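Local coordinates for protein syndapin (Drosophila melanogaster, PDB 3I2W) that probably acts in endocytosis, its dimeric F-BAR domain binding membrane phospholipids while its SH3 domain recruits partners of the endocytic machinery, at residues L133-V137 against A196-I200; A126-W130 against Y203-Y207; A35-K39 against H83-K87; V94-I98 against I232-V236. All blocks are in the same frame, centred on the assembly; numbering follows the deposited sequence.

Contact 1 of 4, residues L133-V137 against A196-I200; sequences LLAKV and AIAEI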
loop_
_atom_site.group_PDB
_atom_site.type_symbol
_atom_site.label_atom_id
_atom_site.label_comp_id
_atom_site.label_asym_id
_atom_site.label_seq_id
_atom_site.Cartn_x
_atom_site.Cartn_y
_atom_site.Cartn_z
ATOM N N LEU B 133 -42.662 6.907 41.239
ATOM C CA LEU B 133 -44.044 6.897 40.781
ATOM C C LEU B 133 -44.337 5.682 39.872
ATOM O O LEU B 133 -45.395 5.086 39.936
ATOM C CB LEU B 133 -44.499 8.264 40.230
ATOM C CG LEU B 133 -44.024 9.450 41.099
ATOM C CD1 LEU B 133 -44.441 10.761 40.575
ATOM C CD2 LEU B 133 -44.445 9.389 42.529
ATOM N N LEU B 134 -43.402 5.272 39.043
ATOM C CA LEU B 134 -43.650 4.073 38.243
ATOM C C LEU B 134 -43.809 2.777 39.103
ATOM O O LEU B 134 -44.641 1.928 38.802
ATOM C CB LEU B 134 -42.560 3.907 37.184
ATOM C CG LEU B 134 -42.836 2.844 36.139
ATOM C CD1 LEU B 134 -43.869 3.291 35.084
ATOM C CD2 LEU B 134 -41.561 2.472 35.506
ATOM N N ALA B 135 -42.990 2.671 40.153
ATOM C CA ALA B 135 -42.989 1.560 41.079
ATOM C C ALA B 135 -44.370 1.468 41.770
ATOM O O ALA B 135 -45.063 0.453 41.683
ATOM C CB ALA B 135 -41.847 1.722 42.104
ATOM N N LYS B 136 -44.755 2.541 42.441
ATOM C CA LYS B 136 -46.104 2.728 42.874
ATOM C C LYS B 136 -47.100 2.291 41.817
ATOM O O LYS B 136 -47.880 1.385 42.066
ATOM C CB LYS B 136 -46.315 4.163 43.279
ATOM C CG LYS B 136 -45.544 4.528 44.540
ATOM C CD LYS B 136 -46.018 5.896 45.034
ATOM C CE LYS B 136 -45.014 6.603 45.941
ATOM N NZ LYS B 136 -44.781 5.793 47.164
ATOM N N VAL B 137 -47.074 2.854 40.623
ATOM C CA VAL B 137 -48.101 2.441 39.712
ATOM C C VAL B 137 -48.066 0.950 39.618
ATOM O O VAL B 137 -49.087 0.330 39.607
ATOM C CB VAL B 137 -48.047 3.104 38.347
ATOM C CG1 VAL B 137 -48.827 2.310 37.325
ATOM C CG2 VAL B 137 -48.643 4.474 38.421
ATOM N N ALA B 196 -52.373 6.642 41.590
ATOM C CA ALA B 196 -50.978 6.509 41.363
ATOM C C ALA B 196 -50.796 6.900 39.908
ATOM O O ALA B 196 -49.888 7.665 39.569
ATOM C CB ALA B 196 -50.520 5.087 41.636
ATOM N N ILE B 197 -51.697 6.431 39.058
ATOM C CA ILE B 197 -51.697 6.879 37.689
ATOM C C ILE B 197 -51.823 8.399 37.552
ATOM O O ILE B 197 -51.075 9.047 36.819
ATOM C CB ILE B 197 -52.733 6.190 36.907
ATOM C CG1 ILE B 197 -52.167 4.827 36.527
ATOM C CG2 ILE B 197 -52.976 6.955 35.645
ATOM C CD1 ILE B 197 -53.122 3.857 36.018
ATOM N N ALA B 198 -52.759 8.978 38.273
ATOM C CA ALA B 198 -52.876 10.397 38.284
ATOM C C ALA B 198 -51.585 11.057 38.754
ATOM O O ALA B 198 -51.254 12.118 38.259
ATOM C CB ALA B 198 -54.068 10.822 39.186
ATOM N N GLU B 199 -50.871 10.459 39.703
ATOM C CA GLU B 199 -49.797 11.194 40.398
ATOM C C GLU B 199 -48.570 11.306 39.492
ATOM O O GLU B 199 -47.853 12.325 39.481
ATOM C CB GLU B 199 -49.392 10.498 41.696
ATOM C CG GLU B 199 -48.919 11.431 42.788
ATOM C CD GLU B 199 -47.910 10.763 43.756
ATOM O OE1 GLU B 199 -48.056 9.535 44.003
ATOM O OE2 GLU B 199 -46.973 11.453 44.275
ATOM N N ILE B 200 -48.362 10.210 38.765
ATOM C CA ILE B 200 -47.317 10.043 37.799
ATOM C C ILE B 200 -47.684 10.907 36.615
ATOM O O ILE B 200 -46.811 11.628 36.141
ATOM C CB ILE B 200 -47.083 8.535 37.399
ATOM C CG1 ILE B 200 -45.906 8.364 36.460
ATOM C CG2 ILE B 200 -48.230 7.971 36.645
ATOM C CD1 ILE B 200 -44.672 7.976 37.119
#
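L133 and V137 of helix 114-159 pack against A196, E199 and I200 of helix 169-240, part of the antiparallel helix pair that forms the outer arm of the F-BAR domain. The two short segments run at 163° with their axes 8.9 Å apart, and no hydrogen bond links them. V137 works through one branch: CG1 stands anti to the backbone N (chi1 161°), which leaves CG2 to reach across. V137 CG2 meets A196 CB at 3.8 Å and also touches I197 CG1 and I200 CG2, so a single carbon sits among three side chains. L133 lies a turn away and spreads its fork over the other helix. Its CD1 lies against the backbone of E199 and I200, while L133 CD2 rests 3.7 Å from E199 OE2, the leucine and glutamate chains crossing at about a right angle. Replacing L133 by an alanine would probably leave the E199 chain without its apolar support and open a gap beside the backbone of I200. K136 runs beside the interface, its ammonium near the E199 carboxylate without touching it. P284 of the second subunit packs on both L134 and I200. I200 answers V137 methyl to methyl, with I200 CG2 and V137 CG2 3.9 Å apart.

Contact 2 of 4, residues A126-W130 against Y203-Y207; sequences AQKPW and YNSVY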
loop_
_atom_site.group_PDB
_atom_site.type_symbol
_atom_site.label_atom_id
_atom_site.label_comp_id
_atom_site.label_asym_id
_atom_site.label_seq_id
_atom_site.Cartn_x
_atom_site.Cartn_y
_atom_site.Cartn_z
ATOM N N ALA B 126 -31.915 12.381 37.459
ATOM C CA ALA B 126 -33.031 12.774 36.664
ATOM C C ALA B 126 -34.196 11.776 36.607
ATOM O O ALA B 126 -35.294 12.196 36.370
ATOM C CB ALA B 126 -32.535 13.060 35.287
ATOM N N GLN B 127 -33.992 10.465 36.772
ATOM C CA GLN B 127 -35.079 9.510 36.496
ATOM C C GLN B 127 -35.663 8.989 37.793
ATOM O O GLN B 127 -36.803 8.502 37.815
ATOM C CB GLN B 127 -34.561 8.351 35.659
ATOM C CG GLN B 127 -35.618 7.470 35.069
ATOM C CD GLN B 127 -35.051 6.371 34.200
ATOM O OE1 GLN B 127 -34.248 5.513 34.645
ATOM N NE2 GLN B 127 -35.500 6.356 32.936
ATOM N N LYS B 128 -34.907 9.116 38.882
ATOM C CA LYS B 128 -35.289 8.542 40.158
ATOM C C LYS B 128 -36.749 8.850 40.603
ATOM O O LYS B 128 -37.546 7.922 40.701
ATOM C CB LYS B 128 -34.276 8.889 41.218
ATOM C CG LYS B 128 -34.525 8.197 42.495
ATOM C CD LYS B 128 -33.567 8.658 43.550
ATOM C CE LYS B 128 -33.037 7.420 44.270
ATOM N NZ LYS B 128 -32.431 7.723 45.623
ATOM N N PRO B 129 -37.118 10.144 40.812
ATOM C CA PRO B 129 -38.521 10.487 41.111
ATOM C C PRO B 129 -39.565 9.695 40.346
ATOM O O PRO B 129 -40.463 9.086 40.941
ATOM C CB PRO B 129 -38.603 11.946 40.684
ATOM C CG PRO B 129 -37.335 12.463 41.080
ATOM C CD PRO B 129 -36.309 11.375 40.753
ATOM N N TRP B 130 -39.454 9.712 39.037
ATOM C CA TRP B 130 -40.444 9.097 38.190
ATOM C C TRP B 130 -40.323 7.563 38.286
ATOM O O TRP B 130 -41.275 6.821 38.093
ATOM C CB TRP B 130 -40.171 9.597 36.795
ATOM C CG TRP B 130 -41.090 9.189 35.797
ATOM C CD1 TRP B 130 -42.211 9.858 35.406
ATOM C CD2 TRP B 130 -40.978 8.065 34.950
ATOM N NE1 TRP B 130 -42.841 9.175 34.378
ATOM C CE2 TRP B 130 -42.084 8.078 34.077
ATOM C CE3 TRP B 130 -40.060 7.042 34.842
ATOM C CZ2 TRP B 130 -42.284 7.111 33.105
ATOM C CZ3 TRP B 130 -40.279 6.034 33.862
ATOM C CH2 TRP B 130 -41.370 6.092 33.018
ATOM N N TYR B 203 -46.394 14.240 36.966
ATOM C CA TYR B 203 -44.934 14.360 36.965
ATOM C C TYR B 203 -44.319 14.233 35.572
ATOM O O TYR B 203 -43.211 14.670 35.388
ATOM C CB TYR B 203 -44.261 13.373 37.911
ATOM C CG TYR B 203 -42.861 13.788 38.325
ATOM C CD1 TYR B 203 -42.672 14.807 39.228
ATOM C CD2 TYR B 203 -41.723 13.133 37.836
ATOM C CE1 TYR B 203 -41.396 15.190 39.630
ATOM C CE2 TYR B 203 -40.414 13.508 38.230
ATOM C CZ TYR B 203 -40.256 14.543 39.128
ATOM O OH TYR B 203 -38.993 14.968 39.565
ATOM N N ASN B 204 -45.032 13.669 34.602
ATOM C CA ASN B 204 -44.423 13.307 33.371
ATOM C C ASN B 204 -43.642 14.440 32.745
ATOM O O ASN B 204 -42.555 14.256 32.178
ATOM C CB ASN B 204 -45.469 12.853 32.360
ATOM C CG ASN B 204 -45.912 11.416 32.570
ATOM O OD1 ASN B 204 -45.394 10.693 33.426
ATOM N ND2 ASN B 204 -46.879 10.994 31.773
ATOM N N SER B 205 -44.194 15.633 32.816
ATOM C CA SER B 205 -43.623 16.638 32.021
ATOM C C SER B 205 -42.371 17.094 32.745
ATOM O O SER B 205 -41.365 17.392 32.112
ATOM C CB SER B 205 -44.640 17.707 31.778
ATOM O OG SER B 205 -44.714 18.449 32.932
ATOM N N VAL B 206 -42.387 17.099 34.062
ATOM C CA VAL B 206 -41.153 17.405 34.780
ATOM C C VAL B 206 -40.054 16.412 34.420
ATOM O O VAL B 206 -38.895 16.812 34.259
ATOM C CB VAL B 206 -41.369 17.390 36.277
ATOM C CG1 VAL B 206 -40.005 17.397 37.072
ATOM C CG2 VAL B 206 -42.262 18.561 36.658
ATOM N N TYR B 207 -40.424 15.126 34.340
ATOM C CA TYR B 207 -39.567 14.027 33.922
ATOM C C TYR B 207 -39.024 14.348 32.546
ATOM O O TYR B 207 -37.835 14.458 32.370
ATOM C CB TYR B 207 -40.392 12.739 33.869
ATOM C CG TYR B 207 -39.700 11.470 33.354
ATOM C CD1 TYR B 207 -38.427 11.137 33.760
ATOM C CD2 TYR B 207 -40.371 10.580 32.536
ATOM C CE1 TYR B 207 -37.809 9.993 33.321
ATOM C CE2 TYR B 207 -39.765 9.426 32.115
ATOM C CZ TYR B 207 -38.475 9.139 32.499
ATOM O OH TYR B 207 -37.812 7.992 32.051
#
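Q127 NE2 donates to Y207 OH at 3.0 Å, and W130 NE1 donates to N204 OD1 at 3.1 Å, two side-chain hydrogen bonds that tie the helices together. The hydroxyl lies close to the Q127 amide plane, with an N-H...O angle of 162°. The indole N-H points at N204 within its own ring plane, although it reaches OD1 tilted out of the carbonyl plane. Between these bonds W130 and Y207 stack face to face: the tyrosine ring and the five-membered ring of the indole have centroids 3.7 Å apart and planes only 13° from parallel. W130 CB adds a CH-pi contact over the same tyrosine ring. Both side chains have CG anti to the backbone N (chi1 -176° for W130), and this carries the two flat groups into the space between the helices. Outside the stack, P129 CB packs on Y203 CE2 at 3.4 Å. Y207 OH also hydrogen-bonds W5 O, and Q127 OE1 takes the backbone N-H of G8, which fastens the N-terminal region to the pair. Helices 114-159 and 169-240 run antiparallel here, and W283 of the second subunit packs on W130, N204 and Y207, adding its C-terminal region to this part of the F-BAR bundle.

Contact 3 of 4, residues A35-K39 against H83-K87; sequences ADIEK and HMKIK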
loop_
_atom_site.group_PDB
_atom_site.type_symbol
_atom_site.label_atom_id
_atom_site.label_comp_id
_atom_site.label_asym_id
_atom_site.label_seq_id
_atom_site.Cartn_x
_atom_site.Cartn_y
_atom_site.Cartn_z
ATOM N N ALA B 35 -0.429 3.605 7.192
ATOM C CA ALA B 35 0.964 4.038 7.323
ATOM C C ALA B 35 1.947 2.923 7.166
ATOM O O ALA B 35 3.035 3.140 6.719
ATOM C CB ALA B 35 1.163 4.672 8.669
ATOM N N ASP B 36 1.607 1.727 7.597
ATOM C CA ASP B 36 2.583 0.659 7.543
ATOM C C ASP B 36 2.634 0.199 6.103
ATOM O O ASP B 36 3.685 -0.097 5.570
ATOM C CB ASP B 36 2.188 -0.517 8.404
ATOM C CG ASP B 36 2.126 -0.193 9.858
ATOM O OD1 ASP B 36 2.750 0.787 10.290
ATOM O OD2 ASP B 36 1.444 -0.960 10.601
ATOM N N ILE B 37 1.480 0.127 5.477
ATOM C CA ILE B 37 1.438 -0.167 4.086
ATOM C C ILE B 37 2.289 0.815 3.267
ATOM O O ILE B 37 2.992 0.390 2.342
ATOM C CB ILE B 37 0.010 -0.291 3.593
ATOM C CG1 ILE B 37 -0.487 -1.658 3.997
ATOM C CG2 ILE B 37 -0.075 -0.152 2.094
ATOM C CD1 ILE B 37 -1.971 -1.740 4.161
ATOM N N GLU B 38 2.285 2.092 3.613
ATOM C CA GLU B 38 3.055 3.021 2.806
ATOM C C GLU B 38 4.526 2.853 3.126
ATOM O O GLU B 38 5.329 2.816 2.209
ATOM C CB GLU B 38 2.571 4.458 2.926
ATOM C CG GLU B 38 1.049 4.602 2.879
ATOM C CD GLU B 38 0.524 4.644 1.476
ATOM O OE1 GLU B 38 1.108 5.369 0.695
ATOM O OE2 GLU B 38 -0.469 3.978 1.133
ATOM N N LYS B 39 4.868 2.708 4.406
ATOM C CA LYS B 39 6.243 2.360 4.835
ATOM C C LYS B 39 6.687 1.156 4.068
ATOM O O LYS B 39 7.763 1.150 3.564
ATOM C CB LYS B 39 6.275 1.989 6.326
ATOM C CG LYS B 39 7.602 2.138 7.041
ATOM C CD LYS B 39 7.659 1.367 8.411
ATOM C CE LYS B 39 9.003 1.653 9.168
ATOM N NZ LYS B 39 9.351 3.169 9.230
ATOM N N HIS B 83 6.349 8.270 -0.324
ATOM C CA HIS B 83 5.507 7.456 0.517
ATOM C C HIS B 83 5.927 7.472 1.989
ATOM O O HIS B 83 5.064 7.326 2.824
ATOM C CB HIS B 83 5.274 6.060 -0.045
ATOM C CG HIS B 83 4.339 6.028 -1.212
ATOM N ND1 HIS B 83 4.698 6.469 -2.469
ATOM C CD2 HIS B 83 3.061 5.609 -1.316
ATOM C CE1 HIS B 83 3.672 6.356 -3.290
ATOM N NE2 HIS B 83 2.671 5.825 -2.610
HETATM N N MSE B 84 7.203 7.718 2.315
HETATM C CA MSE B 84 7.655 7.816 3.701
HETATM C C MSE B 84 7.081 9.017 4.381
HETATM O O MSE B 84 6.850 9.008 5.575
HETATM C CB MSE B 84 9.155 7.930 3.794
HETATM C CG MSE B 84 9.890 6.586 3.802
HETATM SE SE MSE B 84 9.253 5.185 5.072
HETATM C CE MSE B 84 10.678 5.277 6.438
ATOM N N LYS B 85 6.868 10.068 3.605
ATOM C CA LYS B 85 6.387 11.319 4.093
ATOM C C LYS B 85 4.909 11.164 4.334
ATOM O O LYS B 85 4.369 11.808 5.213
ATOM C CB LYS B 85 6.633 12.400 3.048
ATOM C CG LYS B 85 7.229 13.672 3.618
ATOM C CD LYS B 85 6.689 14.964 2.930
ATOM C CE LYS B 85 5.362 15.456 3.590
ATOM N NZ LYS B 85 4.806 16.757 3.083
ATOM N N ILE B 86 4.219 10.333 3.575
ATOM C CA ILE B 86 2.839 10.080 3.877
ATOM C C ILE B 86 2.786 9.252 5.159
ATOM O O ILE B 86 2.025 9.524 6.072
ATOM C CB ILE B 86 2.155 9.328 2.771
ATOM C CG1 ILE B 86 2.223 10.123 1.488
ATOM C CG2 ILE B 86 0.710 9.119 3.093
ATOM C CD1 ILE B 86 1.552 9.419 0.376
ATOM N N LYS B 87 3.626 8.253 5.264
ATOM C CA LYS B 87 3.724 7.530 6.530
ATOM C C LYS B 87 3.960 8.482 7.708
ATOM O O LYS B 87 3.407 8.321 8.794
ATOM C CB LYS B 87 4.849 6.517 6.427
ATOM C CG LYS B 87 5.015 5.742 7.663
ATOM C CD LYS B 87 6.307 6.079 8.341
ATOM C CE LYS B 87 6.223 5.673 9.791
ATOM N NZ LYS B 87 7.584 5.875 10.364
#
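Side chains of A35, E38 and K39 on helix 11-58 interlock with H83, M84 and K87 on helix 63-105 in a close antiparallel helix-helix contact within the F-BAR domain, beside the second subunit. The segment axes approach to 8.2 Å at 157°, and the small A35 lets K87 come in: K87 CG lies 3.4 Å from A35 O and 4.1 Å from A35 CB. No hydrogen bond crosses between the segments. The aliphatic part of K39 is covered by the selenomethionine M84, whose SE is 4.0 Å from K39 CG; bends at chi2 and chi3 turn this chain back toward the lysine although its CB points away from the facing helix. K39 and K87 run side by side in the same direction; their ammonium groups lie close but are not bonded to each other, and K87 NZ has a hydrogen-bond partner just beyond the segments. E38 has CG beside its backbone N (chi1 -44°) and a bend at chi2, which turn the carboxylate toward the edge of the H83 ring, though their closeness in the model is doubtful. E38 OE2 is salt-bridged to R34 and also hydrogen-bonds Y41 OH of the second subunit. H83 ND1 is satisfied by I79 O, while its ring meets Y41 of both chains. Such interlocked antiparallel helices, shared between two subunits, are typical of the central helical bundle of F-BAR dimers.

Contact 4 of 4, residues V94-I98 against I232-V236; sequences VNSQI and ILFNV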
loop_
_atom_site.group_PDB
_atom_site.type_symbol
_atom_site.label_atom_id
_atom_site.label_comp_id
_atom_site.label_asym_id
_atom_site.label_seq_id
_atom_site.Cartn_x
_atom_site.Cartn_y
_atom_site.Cartn_z
ATOM N N VAL B 94 -1.517 13.407 11.905
ATOM C CA VAL B 94 -2.869 12.986 12.121
ATOM C C VAL B 94 -3.021 12.133 13.370
ATOM O O VAL B 94 -3.773 12.477 14.266
ATOM C CB VAL B 94 -3.420 12.302 10.887
ATOM C CG1 VAL B 94 -4.881 11.983 11.076
ATOM C CG2 VAL B 94 -3.257 13.218 9.695
ATOM N N ASN B 95 -2.301 11.031 13.475
ATOM C CA ASN B 95 -2.577 10.201 14.606
ATOM C C ASN B 95 -2.396 10.916 15.956
ATOM O O ASN B 95 -3.209 10.762 16.794
ATOM C CB ASN B 95 -1.913 8.824 14.514
ATOM C CG ASN B 95 -2.875 7.756 14.043
ATOM O OD1 ASN B 95 -4.044 8.028 13.800
ATOM N ND2 ASN B 95 -2.381 6.549 13.846
ATOM N N SER B 96 -1.351 11.704 16.136
ATOM C CA SER B 96 -1.079 12.438 17.382
ATOM C C SER B 96 -2.227 13.366 17.756
ATOM O O SER B 96 -2.522 13.567 18.951
ATOM C CB SER B 96 0.116 13.343 17.172
ATOM O OG SER B 96 -0.224 14.201 16.077
ATOM N N GLN B 97 -2.858 13.959 16.749
ATOM C CA GLN B 97 -3.965 14.827 17.036
ATOM C C GLN B 97 -5.032 14.017 17.727
ATOM O O GLN B 97 -5.524 14.412 18.727
ATOM C CB GLN B 97 -4.546 15.349 15.768
ATOM C CG GLN B 97 -4.025 16.642 15.311
ATOM C CD GLN B 97 -4.866 17.147 14.142
ATOM O OE1 GLN B 97 -5.729 17.990 14.352
ATOM N NE2 GLN B 97 -4.678 16.592 12.939
ATOM N N ILE B 98 -5.402 12.890 17.157
ATOM C CA ILE B 98 -6.376 12.020 17.727
ATOM C C ILE B 98 -5.916 11.527 19.056
ATOM O O ILE B 98 -6.666 11.546 20.021
ATOM C CB ILE B 98 -6.678 10.840 16.816
ATOM C CG1 ILE B 98 -7.154 11.384 15.475
ATOM C CG2 ILE B 98 -7.799 9.964 17.434
ATOM C CD1 ILE B 98 -7.321 10.306 14.417
ATOM N N ILE B 232 -10.446 15.341 10.837
ATOM C CA ILE B 232 -9.330 14.423 10.781
ATOM C C ILE B 232 -9.454 13.654 9.468
ATOM O O ILE B 232 -8.513 13.577 8.706
ATOM C CB ILE B 232 -9.420 13.463 11.956
ATOM C CG1 ILE B 232 -9.044 14.144 13.253
ATOM C CG2 ILE B 232 -8.625 12.230 11.743
ATOM C CD1 ILE B 232 -7.679 14.637 13.289
ATOM N N LEU B 233 -10.628 13.128 9.170
ATOM C CA LEU B 233 -10.818 12.609 7.847
ATOM C C LEU B 233 -10.295 13.524 6.717
ATOM O O LEU B 233 -9.574 13.037 5.863
ATOM C CB LEU B 233 -12.250 12.148 7.613
ATOM C CG LEU B 233 -12.657 10.901 8.390
ATOM C CD1 LEU B 233 -13.979 10.400 7.941
ATOM C CD2 LEU B 233 -11.656 9.820 8.223
ATOM N N PHE B 234 -10.608 14.810 6.689
ATOM C CA PHE B 234 -9.983 15.710 5.714
ATOM C C PHE B 234 -8.483 15.765 5.884
ATOM O O PHE B 234 -7.729 15.824 4.902
ATOM C CB PHE B 234 -10.469 17.141 5.866
ATOM C CG PHE B 234 -11.862 17.413 5.298
ATOM C CD1 PHE B 234 -12.165 17.182 3.971
ATOM C CD2 PHE B 234 -12.840 17.967 6.087
ATOM C CE1 PHE B 234 -13.425 17.457 3.452
ATOM C CE2 PHE B 234 -14.107 18.254 5.558
ATOM C CZ PHE B 234 -14.389 17.991 4.245
ATOM N N ASN B 235 -8.013 15.767 7.115
ATOM C CA ASN B 235 -6.597 15.833 7.325
ATOM C C ASN B 235 -5.962 14.597 6.719
ATOM O O ASN B 235 -4.929 14.695 6.111
ATOM C CB ASN B 235 -6.297 15.886 8.802
ATOM C CG ASN B 235 -6.599 17.242 9.424
ATOM O OD1 ASN B 235 -6.427 17.427 10.609
ATOM N ND2 ASN B 235 -7.043 18.169 8.645
ATOM N N VAL B 236 -6.589 13.436 6.874
ATOM C CA VAL B 236 -6.114 12.209 6.290
ATOM C C VAL B 236 -6.024 12.423 4.795
ATOM O O VAL B 236 -4.934 12.251 4.179
ATOM C CB VAL B 236 -7.070 11.049 6.521
ATOM C CG1 VAL B 236 -6.560 9.850 5.812
ATOM C CG2 VAL B 236 -7.140 10.698 7.960
#
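In the long helical bundle of the F-BAR domain, V94, Q97 and I98 of helix 63-105 face I232, N235 and V236 of helix 169-240 across a buried antiparallel interface. The segment axes stand 10.5 Å apart at 166°, a spacing bridged by branched side chains and one polar link. I232 is central to the apolar part. I232 CG2 meets I98 CD1 at 3.5 Å and V94 CG1 at 3.8 Å, so two residues a turn apart on the facing helix close on the same methyl. With CG1 anti to the backbone N (chi1 -175°), V94 extends its CG1 methyl between I232 and V236, where V236 CG2 lies 4.1 Å from V94 CG1. The other V94 branch, CG2, packs on N235 CB. To one side of the apolar contacts, the extended end of Q97 crosses N235 at about a right angle, and Q97 NE2 donates to N235 OD1 at 3.0 Å. The bond is straight, the acceptor lies in the Q97 amide plane, and the two amides are nearly coplanar. Q97 NE2 also bonds D93 O, so two acceptors help to fix how the amide is turned, while I232 CD1 lies 3.6 Å from Q97 NE2. A leucine in place of Q97 would probably leave N235 OD1 without this donor and D93 O without its side-chain partner. Behind the interface I98 leans on L27 and Q28 of helix 11-58, and N95 ND2 bonds Q28 O. An apolar seam with a polar link beside it, joined here to a third helix, is in keeping with the multi-helix core of the F-BAR fold.

How the contacts relate
Contacts 1 and 2 join the same two helices, 114-159 and 169-240, with centres 11 Å apart, and they touch: L133 CD1 lies 3.7 Å from Y203 CB. Contacts 3 and 4 share helix 63-105; their centres are 15 Å apart, but they do not meet. Helix 169-240 carries contacts 1, 2 and 4, spanning about 51 Å between the centres of contacts 1 and 4. Along the sequence, contact 1 is nested within contact 2, and both within contact 4. The sodium site (I56, E57, G59, E61, E66) lies at the turn joining helices 11-58 and 63-105, the pair of contact 3; no residue of the four contacts belongs to it. All four have residues near the second subunit.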